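Local coordinates for protein succinate-semialdehyde dehydrogenase (NAD(P)(+)) (Marinobacter aquaeolei, PDB 3RH9) that probably oxidises succinate semialdehyde to succinate with NAD+ or NADP+, as a member of the aldehyde dehydrogenase family, at residues A[114-119]-A[448-453]; A[262-267]-A[397-402]; A[269-274]-A[304-309]; A[417-422]-A[437-442]. One frame throughout, in Å; residues are numbered along the deposited sequence.

Interaction 1 (A[114-119]-A[448-453]); sequences AGFFDY and PTPEAP
P450 lies over one face of the F116 ring: its CG is 3.7 Å from the ring centroid and 4° off the normal, a CH-pi contact. The rest of the pyrrolidine spreads toward one side of that ring, where P450 CB comes within 3.6 Å of F116 CD1. P450 CB also rests 3.4 Å from the carbonyl oxygen G115 O, and across from it reaches Y119 CB at 3.9 Å. The proline thus fills the groove between two aromatic side chains spaced three residues apart on the helix. The two rings leave the helix by different first torsions. F116 has CG anti to its carbonyl carbon (chi1 -79°), whereas Y119 has CG anti to its backbone N (chi1 173°), which brings one face of its ring over the next part of the loop. There P450 O lies above the rim, and E451 CA makes a second CH-pi contact, 4.1 Å from the centroid of Y119. Behind this first shell, a type I beta turn from T449 to A452 sets the proline, closed by A452 N to T449 O at 3.0 Å. T449 OG1 donates to E451 OE1 over 2.6 Å, tying the acidic side chain back across the turn. Farther out, H123 stacks on Y119, while T449 and E451 pack on P136 of the second subunit. Proline is common at the second position of type I turns; here such a turn docks on helix 103-123, with the F116 side chain about 8 Å from that of E256, the predicted active-site residue of this aldehyde dehydrogenase fold.

Interaction 2 (A[262-267]-A[397-402]); sequences PFIVFD and ALFRTE
The carboxylate of E402, whose CA lies at the edge of the F266 ring, is held from beyond the contact: its OE1 forms a salt bridge with R430 and a long, weak ion pair with R427. R427 also makes a cation-pi contact with F266, so the acid and the aromatic ring share one arginine. All this lies at the C-terminal ends of parallel strands in a Rossmann-like alpha/beta sheet. Strands 262-265 and 393-399 are not neighbours there, because strand 295-299 runs between them, and large side chains must span the gap.

F399 does most of the reaching. Its CG is set between the backbone N and the carbonyl carbon (chi1 79°), which sends the ring toward the first segment. It meets F266 as a T-shaped pair, the edge of F399 directed at the face of F266, with centroids 5.1 Å apart and planes at 88°. The F399 atom CZ stands above the F266 plane, displaced toward the rim. I264 joins through its CG2 branch, 3.9 Å from F399 CZ. V405 of the helix that begins at E402 packs on I264, F266 and F399 alike, so helix 402-409 covers this face of the sheet. T401 occupies the N-cap of that helix, where its OG1 bonds to the backbone N of E404. F266 CZ lies 4.0 Å from E402 CA, bringing the ring against the first residue of the same helix. No hydrogen bond joins the two segments. The nearest approach between the two rings is F266 CE1 to F399 CE2, at 3.5 Å.

Interaction 3 (A[269-274]-A[304-309]); sequences ADLEAA and DAFGQK
L271 lays its CB alongside the aliphatic end of K309, 3.8 Å from K309 CE, and spreads its branched end over the neighbouring turn. L271 CG meets F306 CD1 at 4.1 Å, and the branch CD2 approaches A305 CB at 4.2 Å. One leucine therefore touches A305, F306 and K309, three residues within about one turn of the facing helix. F306 has CG anti to its backbone N (chi1 -168°), which brings the ring obliquely across the leucine, with L271 O at its edge, in the ring plane. Its CE1 also comes within 4.0 Å of the CB of the small A274, which meets the ring obliquely.

Outside this apolar strip, the K309 ammonium forms a salt bridge with E272, OE2 to NZ at 3.1 Å, although the modelled place of OE2 is uncertain. The firmer partner is R313, which forms a salt bridge with E272 OE1; the share of K309 in balancing the charge remains doubtful. At the start of the first helix D270 acts as N-cap: its OD1 accepts A273 N over 3.0 Å in a nearly straight bond (168°), met from above the carboxylate plane.

Helices 271-283 and 303-316 each follow a strand of the same parallel run, 262-265 and 295-299, and pack side by side on one face of that sheet. F306 also packs on A275 and L278, and A274 turns to F421 of strand 417-421.

Interaction 4 (A[417-422]-A[437-442]); sequences ASYVFT and FGHVGW
S418 binds H439 O twice: the backbone N of S418 approaches it at 2.7 Å in a weak, bent bond, and the hydroxyl S418 OG donates to it at 3.0 Å. The hydroxyl can do so because OG sits between the backbone N and the carbonyl carbon (chi1 49°), turned back toward the neighbouring strand. S418 O then accepts G441 N at 2.8 Å, and V420 N gives a straighter bond (166°) to G441 O, also 2.8 Å. This is a parallel ladder, S418 bonding to the residues that flank V440, and V420 continues the pattern with N443.

Side chains fill in around the bonds. The F437 ring presents a face to S418 CB, which is 4.0 Å from the centroid, a CH-pi contact. The Y419 ring meets G441 obliquely, beside its CA, and reaches H439 with CE1, 4.0 Å from H439 CE1; its hydroxyl bonds to V291 O. Where the strands end, one water accepts a hydrogen bond from W442 NE1, 3.2 Å from the water oxygen, and donates one to T422 O.

Backbone groups of G438, V440 and W442 bond to the second subunit, and F437 O accepts from Q478 of that subunit. Helix 425-434 completes a beta-alpha-beta crossover between the strands. The chemistry implies a strand bonded along both of its edges, inward by this ladder and outward across the dimer interface, so that the sheet passes from one subunit to the next.

Interactions 2, 3 and 4 form one continuous block around a single sheet, and interaction 1 lies beyond its interaction 4 end; interactions 1 and 4 are the two that approach the predicted active site. Strands 262-265 and 417-421 are neighbours, joined by I264 N to Y419 O at 2.7 Å and I264 O to F421 N at 2.8 Å. F421 also reaches interaction 3, its CE2 lying 3.5 Å from A274 CA. Interaction 1, with its centre about 31 Å from those of interactions 2 and 3, touches interaction 4 where P448 N lies 4.1 Å from H439 NE2. The side chains of F116 and A417 are about 8 and 9 Å, respectively, from that of E256, and interactions 1 and 4 both meet the second subunit.

Interaction 1 (A[114-119]-A[448-453])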
# COMPACT_ATOMS: atom_id res chain seq x y z
N ALA A 114 14.68 -14.23 -15.37
CA ALA A 114 14.27 -15.62 -15.23
C ALA A 114 14.18 -16.03 -13.77
O ALA A 114 13.39 -16.89 -13.42
CB ALA A 114 15.23 -16.52 -15.97
N GLY A 115 14.99 -15.40 -12.93
CA GLY A 115 15.12 -15.80 -11.53
C GLY A 115 13.95 -15.34 -10.68
O GLY A 115 13.77 -15.80 -9.54
N PHE A 116 13.17 -14.41 -11.21
CA PHE A 116 11.98 -13.96 -10.51
C PHE A 116 10.91 -15.02 -10.66
O PHE A 116 10.21 -15.38 -9.71
CB PHE A 116 11.51 -12.61 -11.06
CG PHE A 116 12.30 -11.47 -10.54
CD1 PHE A 116 12.10 -11.00 -9.24
CD2 PHE A 116 13.29 -10.88 -11.31
CE1 PHE A 116 12.84 -9.95 -8.74
CE2 PHE A 116 14.04 -9.82 -10.81
CZ PHE A 116 13.82 -9.36 -9.52
N PHE A 117 10.81 -15.53 -11.87
CA PHE A 117 9.88 -16.59 -12.16
C PHE A 117 10.26 -17.85 -11.41
O PHE A 117 9.41 -18.56 -10.89
CB PHE A 117 9.81 -16.81 -13.67
CG PHE A 117 8.98 -15.78 -14.36
CD1 PHE A 117 9.57 -14.73 -15.02
CD2 PHE A 117 7.59 -15.84 -14.31
CE1 PHE A 117 8.80 -13.77 -15.65
CE2 PHE A 117 6.82 -14.89 -14.93
CZ PHE A 117 7.42 -13.86 -15.60
N ASP A 118 11.56 -18.11 -11.34
CA ASP A 118 12.02 -19.27 -10.61
C ASP A 118 11.64 -19.10 -9.15
O ASP A 118 11.14 -20.01 -8.52
CB ASP A 118 13.53 -19.45 -10.74
CG ASP A 118 14.00 -20.78 -10.15
OD1 ASP A 118 13.42 -21.84 -10.48
OD2 ASP A 118 14.94 -20.76 -9.34
N TYR A 119 11.89 -17.91 -8.63
CA TYR A 119 11.72 -17.72 -7.21
C TYR A 119 10.25 -17.81 -6.85
O TYR A 119 9.89 -18.35 -5.80
CB TYR A 119 12.33 -16.40 -6.76
CG TYR A 119 12.01 -16.14 -5.32
CD1 TYR A 119 10.85 -15.46 -4.97
CD2 TYR A 119 12.84 -16.60 -4.31
CE1 TYR A 119 10.54 -15.23 -3.65
CE2 TYR A 119 12.54 -16.37 -2.97
CZ TYR A 119 11.38 -15.69 -2.66
OH TYR A 119 11.06 -15.45 -1.35
N PRO A 448 18.92 -5.08 -6.48
CA PRO A 448 17.87 -5.96 -5.93
C PRO A 448 17.96 -7.40 -6.44
O PRO A 448 18.53 -7.66 -7.50
CB PRO A 448 16.57 -5.31 -6.43
CG PRO A 448 16.95 -3.95 -6.90
CD PRO A 448 18.37 -4.03 -7.35
N THR A 449 17.39 -8.33 -5.69
CA THR A 449 17.40 -9.74 -6.07
C THR A 449 16.03 -10.39 -5.85
O THR A 449 15.28 -9.97 -4.97
CB THR A 449 18.48 -10.50 -5.28
OG1 THR A 449 18.88 -11.65 -6.02
CG2 THR A 449 17.95 -10.91 -3.91
N PRO A 450 15.69 -11.42 -6.66
CA PRO A 450 14.34 -12.00 -6.56
C PRO A 450 14.02 -12.52 -5.17
O PRO A 450 12.87 -12.52 -4.77
CB PRO A 450 14.39 -13.15 -7.57
CG PRO A 450 15.47 -12.79 -8.51
CD PRO A 450 16.50 -12.11 -7.67
N GLU A 451 15.06 -12.94 -4.45
CA GLU A 451 14.93 -13.53 -3.12
C GLU A 451 14.64 -12.54 -1.99
O GLU A 451 14.43 -12.95 -0.85
CB GLU A 451 16.21 -14.29 -2.79
CG GLU A 451 16.59 -15.39 -3.76
CD GLU A 451 17.55 -14.93 -4.87
OE1 GLU A 451 17.59 -13.72 -5.16
OE2 GLU A 451 18.25 -15.79 -5.46
N ALA A 452 14.64 -11.23 -2.27
CA ALA A 452 14.47 -10.24 -1.20
C ALA A 452 13.66 -8.99 -1.60
O ALA A 452 13.66 -8.59 -2.75
CB ALA A 452 15.82 -9.85 -0.60
N PRO A 453 12.94 -8.40 -0.64
CA PRO A 453 12.05 -7.28 -0.99
C PRO A 453 12.82 -6.04 -1.45
O PRO A 453 13.88 -5.75 -0.91
CB PRO A 453 11.31 -7.00 0.33
CG PRO A 453 12.20 -7.61 1.42
CD PRO A 453 12.76 -8.83 0.76

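Interaction 2 (A[262-267]-A[397-402])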
# COMPACT_ATOMS: atom_id res chain seq x y z
N PRO A 262 22.82 7.35 -2.62
CA PRO A 262 24.10 7.75 -2.04
C PRO A 262 24.97 6.51 -1.90
O PRO A 262 24.51 5.51 -1.37
CB PRO A 262 23.70 8.23 -0.64
CG PRO A 262 22.26 7.83 -0.46
CD PRO A 262 21.87 6.95 -1.58
N PHE A 263 26.20 6.58 -2.40
CA PHE A 263 27.16 5.48 -2.32
C PHE A 263 28.30 5.98 -1.44
O PHE A 263 29.08 6.83 -1.86
CB PHE A 263 27.65 5.16 -3.73
CG PHE A 263 28.59 3.99 -3.82
CD1 PHE A 263 29.92 4.12 -3.45
CD2 PHE A 263 28.16 2.78 -4.34
CE1 PHE A 263 30.80 3.05 -3.55
CE2 PHE A 263 29.05 1.71 -4.45
CZ PHE A 263 30.36 1.85 -4.05
N ILE A 264 28.37 5.47 -0.22
CA ILE A 264 29.17 6.08 0.84
C ILE A 264 30.44 5.29 1.15
O ILE A 264 30.37 4.07 1.33
CB ILE A 264 28.34 6.23 2.13
CG1 ILE A 264 27.13 7.13 1.88
CG2 ILE A 264 29.20 6.78 3.25
CD1 ILE A 264 26.14 7.12 2.99
N VAL A 265 31.58 5.97 1.23
CA VAL A 265 32.86 5.29 1.46
C VAL A 265 33.68 5.81 2.64
O VAL A 265 34.27 6.88 2.57
CB VAL A 265 33.76 5.35 0.22
CG1 VAL A 265 35.04 4.58 0.47
CG2 VAL A 265 33.03 4.81 -1.01
N PHE A 266 33.74 5.04 3.72
CA PHE A 266 34.51 5.48 4.88
C PHE A 266 36.04 5.35 4.74
O PHE A 266 36.53 4.60 3.89
CB PHE A 266 33.98 4.80 6.16
CG PHE A 266 32.73 5.44 6.67
CD1 PHE A 266 32.78 6.53 7.51
CD2 PHE A 266 31.49 4.98 6.27
CE1 PHE A 266 31.63 7.12 7.97
CE2 PHE A 266 30.33 5.58 6.72
CZ PHE A 266 30.40 6.65 7.57
N ASP A 267 36.77 6.12 5.54
CA ASP A 267 38.24 6.11 5.54
C ASP A 267 38.84 4.76 5.96
O ASP A 267 39.99 4.47 5.65
CB ASP A 267 38.80 7.22 6.44
CG ASP A 267 38.16 7.25 7.81
OD1 ASP A 267 37.26 6.42 8.08
OD2 ASP A 267 38.54 8.12 8.63
N ALA A 397 31.45 13.75 -3.56
CA ALA A 397 31.27 14.75 -2.51
C ALA A 397 32.09 14.31 -1.33
O ALA A 397 32.19 13.12 -1.08
CB ALA A 397 29.83 14.84 -2.11
N LEU A 398 32.67 15.23 -0.59
CA LEU A 398 33.48 14.83 0.56
C LEU A 398 32.66 14.81 1.84
O LEU A 398 31.61 15.42 1.91
CB LEU A 398 34.69 15.75 0.73
CG LEU A 398 35.63 15.83 -0.47
CD1 LEU A 398 36.85 16.66 -0.10
CD2 LEU A 398 36.04 14.44 -0.94
N PHE A 399 33.16 14.08 2.84
CA PHE A 399 32.58 14.13 4.19
C PHE A 399 33.57 13.69 5.28
O PHE A 399 34.58 13.04 5.00
CB PHE A 399 31.30 13.30 4.26
CG PHE A 399 31.54 11.82 4.38
CD1 PHE A 399 31.79 11.06 3.26
CD2 PHE A 399 31.51 11.20 5.62
CE1 PHE A 399 32.02 9.70 3.38
CE2 PHE A 399 31.74 9.85 5.74
CZ PHE A 399 32.00 9.10 4.62
N ARG A 400 33.27 14.04 6.53
CA ARG A 400 34.07 13.58 7.68
C ARG A 400 33.33 12.57 8.58
O ARG A 400 33.74 11.41 8.67
CB ARG A 400 34.53 14.77 8.53
CG ARG A 400 35.00 16.00 7.78
CD ARG A 400 36.49 16.00 7.59
NE ARG A 400 37.20 15.96 8.87
CZ ARG A 400 38.50 15.72 8.98
NH1 ARG A 400 39.23 15.50 7.89
NH2 ARG A 400 39.08 15.68 10.17
N THR A 401 32.26 13.01 9.23
CA THR A 401 31.63 12.20 10.28
C THR A 401 30.53 11.25 9.81
O THR A 401 29.89 11.47 8.79
CB THR A 401 31.02 13.08 11.37
OG1 THR A 401 29.78 13.62 10.90
CG2 THR A 401 31.96 14.20 11.73
N GLU A 402 30.31 10.20 10.60
CA GLU A 402 29.23 9.26 10.35
C GLU A 402 27.88 9.97 10.30
O GLU A 402 27.13 9.82 9.35
CB GLU A 402 29.20 8.17 11.43
CG GLU A 402 28.00 7.25 11.36
CD GLU A 402 28.02 6.16 12.43
OE1 GLU A 402 29.12 5.69 12.77
OE2 GLU A 402 26.93 5.76 12.91

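Interaction 3 (A[269-274]-A[304-309])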
# COMPACT_ATOMS: atom_id res chain seq x y z
N ALA A 269 37.39 1.97 4.94
CA ALA A 269 36.89 1.05 3.93
C ALA A 269 38.01 0.43 3.09
O ALA A 269 39.02 1.07 2.85
CB ALA A 269 35.90 1.78 3.02
N ASP A 270 37.82 -0.81 2.65
CA ASP A 270 38.69 -1.42 1.66
C ASP A 270 38.45 -0.70 0.33
O ASP A 270 37.43 -0.92 -0.32
CB ASP A 270 38.37 -2.91 1.56
CG ASP A 270 39.01 -3.60 0.34
OD1 ASP A 270 39.55 -2.91 -0.55
OD2 ASP A 270 38.96 -4.85 0.27
N LEU A 271 39.37 0.16 -0.07
CA LEU A 271 39.17 1.03 -1.24
C LEU A 271 39.06 0.28 -2.55
O LEU A 271 38.27 0.65 -3.42
CB LEU A 271 40.27 2.09 -1.36
CG LEU A 271 40.01 3.45 -0.75
CD1 LEU A 271 39.26 3.30 0.54
CD2 LEU A 271 41.31 4.17 -0.53
N GLU A 272 39.88 -0.76 -2.72
CA GLU A 272 39.88 -1.50 -3.97
C GLU A 272 38.54 -2.17 -4.18
O GLU A 272 38.02 -2.20 -5.29
CB GLU A 272 41.00 -2.55 -3.97
CG GLU A 272 42.40 -1.95 -4.14
CD GLU A 272 42.64 -1.37 -5.55
OE1 GLU A 272 42.36 -2.10 -6.55
OE2 GLU A 272 43.12 -0.21 -5.67
N ALA A 273 37.97 -2.69 -3.10
CA ALA A 273 36.66 -3.35 -3.19
C ALA A 273 35.55 -2.35 -3.51
O ALA A 273 34.70 -2.60 -4.37
CB ALA A 273 36.36 -4.13 -1.91
N ALA A 274 35.55 -1.22 -2.82
CA ALA A 274 34.59 -0.17 -3.09
C ALA A 274 34.71 0.36 -4.54
O ALA A 274 33.72 0.55 -5.24
CB ALA A 274 34.74 0.96 -2.08
N ASP A 304 41.36 11.45 -2.43
CA ASP A 304 42.36 11.50 -3.49
C ASP A 304 42.72 10.13 -4.03
O ASP A 304 42.71 9.89 -5.24
CB ASP A 304 43.61 12.19 -2.99
CG ASP A 304 43.49 13.69 -3.01
OD1 ASP A 304 42.71 14.18 -3.87
OD2 ASP A 304 44.16 14.37 -2.19
N ALA A 305 43.07 9.23 -3.11
CA ALA A 305 43.38 7.86 -3.48
C ALA A 305 42.16 7.24 -4.15
O ALA A 305 42.30 6.47 -5.10
CB ALA A 305 43.79 7.07 -2.26
N PHE A 306 40.98 7.57 -3.67
CA PHE A 306 39.79 6.96 -4.23
C PHE A 306 39.52 7.40 -5.67
O PHE A 306 39.20 6.57 -6.52
CB PHE A 306 38.55 7.15 -3.34
CG PHE A 306 37.38 6.28 -3.74
CD1 PHE A 306 37.46 4.90 -3.65
CD2 PHE A 306 36.22 6.84 -4.23
CE1 PHE A 306 36.40 4.09 -4.03
CE2 PHE A 306 35.15 6.04 -4.61
CZ PHE A 306 35.25 4.66 -4.50
N GLY A 307 39.65 8.69 -5.95
CA GLY A 307 39.45 9.20 -7.29
C GLY A 307 40.41 8.55 -8.28
O GLY A 307 40.03 8.17 -9.38
N GLN A 308 41.66 8.44 -7.85
CA GLN A 308 42.71 7.82 -8.65
C GLN A 308 42.26 6.44 -9.08
O GLN A 308 42.26 6.11 -10.27
CB GLN A 308 43.99 7.69 -7.82
CG GLN A 308 45.26 7.91 -8.61
CD GLN A 308 45.47 9.38 -8.93
OE1 GLN A 308 45.19 10.25 -8.09
NE2 GLN A 308 45.95 9.67 -10.14
N LYS A 309 41.88 5.63 -8.09
CA LYS A 309 41.42 4.28 -8.34
C LYS A 309 40.25 4.26 -9.32
O LYS A 309 40.17 3.38 -10.19
CB LYS A 309 41.04 3.59 -7.03
CG LYS A 309 42.21 3.08 -6.22
CD LYS A 309 41.82 2.81 -4.77
CE LYS A 309 42.96 2.14 -4.00
NZ LYS A 309 44.31 2.46 -4.57

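Interaction 4 (A[417-422]-A[437-442])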
# COMPACT_ATOMS: atom_id res chain seq x y z
N ALA A 417 17.58 3.17 -3.31
CA ALA A 417 18.80 2.44 -2.95
C ALA A 417 19.90 3.31 -2.33
O ALA A 417 19.89 4.53 -2.43
CB ALA A 417 19.32 1.66 -4.14
N SER A 418 20.84 2.65 -1.66
CA SER A 418 21.95 3.31 -0.97
C SER A 418 23.06 2.29 -0.67
O SER A 418 22.82 1.09 -0.66
CB SER A 418 21.48 3.97 0.32
OG SER A 418 20.69 3.09 1.09
N TYR A 419 24.28 2.76 -0.45
CA TYR A 419 25.39 1.83 -0.25
C TYR A 419 26.40 2.40 0.70
O TYR A 419 26.69 3.60 0.67
CB TYR A 419 26.07 1.53 -1.58
CG TYR A 419 25.09 1.15 -2.65
CD1 TYR A 419 24.72 -0.18 -2.83
CD2 TYR A 419 24.52 2.12 -3.46
CE1 TYR A 419 23.81 -0.53 -3.80
CE2 TYR A 419 23.61 1.77 -4.43
CZ TYR A 419 23.26 0.45 -4.59
OH TYR A 419 22.37 0.12 -5.56
N VAL A 420 26.95 1.54 1.55
CA VAL A 420 27.94 2.00 2.50
C VAL A 420 29.10 1.01 2.61
O VAL A 420 28.88 -0.20 2.75
CB VAL A 420 27.32 2.24 3.88
CG1 VAL A 420 26.76 0.93 4.44
CG2 VAL A 420 28.33 2.88 4.81
N PHE A 421 30.32 1.54 2.53
CA PHE A 421 31.52 0.73 2.69
C PHE A 421 32.28 1.17 3.91
O PHE A 421 32.53 2.35 4.09
CB PHE A 421 32.42 0.82 1.46
CG PHE A 421 31.88 0.11 0.26
CD1 PHE A 421 30.76 0.60 -0.40
CD2 PHE A 421 32.47 -1.05 -0.20
CE1 PHE A 421 30.27 -0.06 -1.51
CE2 PHE A 421 31.97 -1.70 -1.31
CZ PHE A 421 30.88 -1.21 -1.96
N THR A 422 32.65 0.21 4.74
CA THR A 422 33.32 0.53 5.98
C THR A 422 33.78 -0.75 6.66
O THR A 422 33.04 -1.72 6.73
CB THR A 422 32.39 1.36 6.91
OG1 THR A 422 33.08 1.75 8.11
CG2 THR A 422 31.15 0.55 7.29
N PHE A 437 16.34 4.29 3.18
CA PHE A 437 16.32 3.71 1.85
C PHE A 437 15.85 2.26 1.91
O PHE A 437 16.13 1.53 2.85
CB PHE A 437 17.68 3.83 1.17
CG PHE A 437 18.04 5.22 0.82
CD1 PHE A 437 18.54 6.09 1.78
CD2 PHE A 437 17.85 5.69 -0.47
CE1 PHE A 437 18.84 7.37 1.45
CE2 PHE A 437 18.14 6.99 -0.80
CZ PHE A 437 18.64 7.82 0.15
N GLY A 438 15.11 1.84 0.89
CA GLY A 438 14.58 0.50 0.86
C GLY A 438 15.67 -0.52 0.69
O GLY A 438 15.49 -1.67 1.03
N HIS A 439 16.80 -0.09 0.15
CA HIS A 439 17.88 -1.02 -0.17
C HIS A 439 19.22 -0.38 0.21
O HIS A 439 19.54 0.72 -0.25
CB HIS A 439 17.84 -1.41 -1.65
CG HIS A 439 18.90 -2.40 -2.07
ND1 HIS A 439 20.17 -2.02 -2.44
CD2 HIS A 439 18.85 -3.74 -2.22
CE1 HIS A 439 20.87 -3.09 -2.77
NE2 HIS A 439 20.09 -4.15 -2.65
N VAL A 440 19.96 -1.05 1.08
CA VAL A 440 21.29 -0.60 1.49
C VAL A 440 22.34 -1.70 1.29
O VAL A 440 22.31 -2.74 1.95
CB VAL A 440 21.36 -0.19 2.99
CG1 VAL A 440 22.74 0.38 3.31
CG2 VAL A 440 20.27 0.81 3.34
N GLY A 441 23.26 -1.46 0.37
CA GLY A 441 24.39 -2.34 0.19
C GLY A 441 25.37 -2.16 1.34
O GLY A 441 25.79 -1.04 1.65
N TRP A 442 25.70 -3.27 1.97
CA TRP A 442 26.75 -3.32 2.97
C TRP A 442 28.03 -3.88 2.33
O TRP A 442 28.11 -5.06 1.99
CB TRP A 442 26.28 -4.16 4.15
CG TRP A 442 27.20 -4.17 5.30
CD1 TRP A 442 28.47 -3.66 5.35
CD2 TRP A 442 26.96 -4.76 6.59
NE1 TRP A 442 29.02 -3.87 6.59
CE2 TRP A 442 28.12 -4.55 7.37
CE3 TRP A 442 25.88 -5.44 7.16
CZ2 TRP A 442 28.23 -4.99 8.69
CZ3 TRP A 442 25.98 -5.88 8.47
CH2 TRP A 442 27.15 -5.66 9.23
O HOH W 1 31.70 -3.93 8.27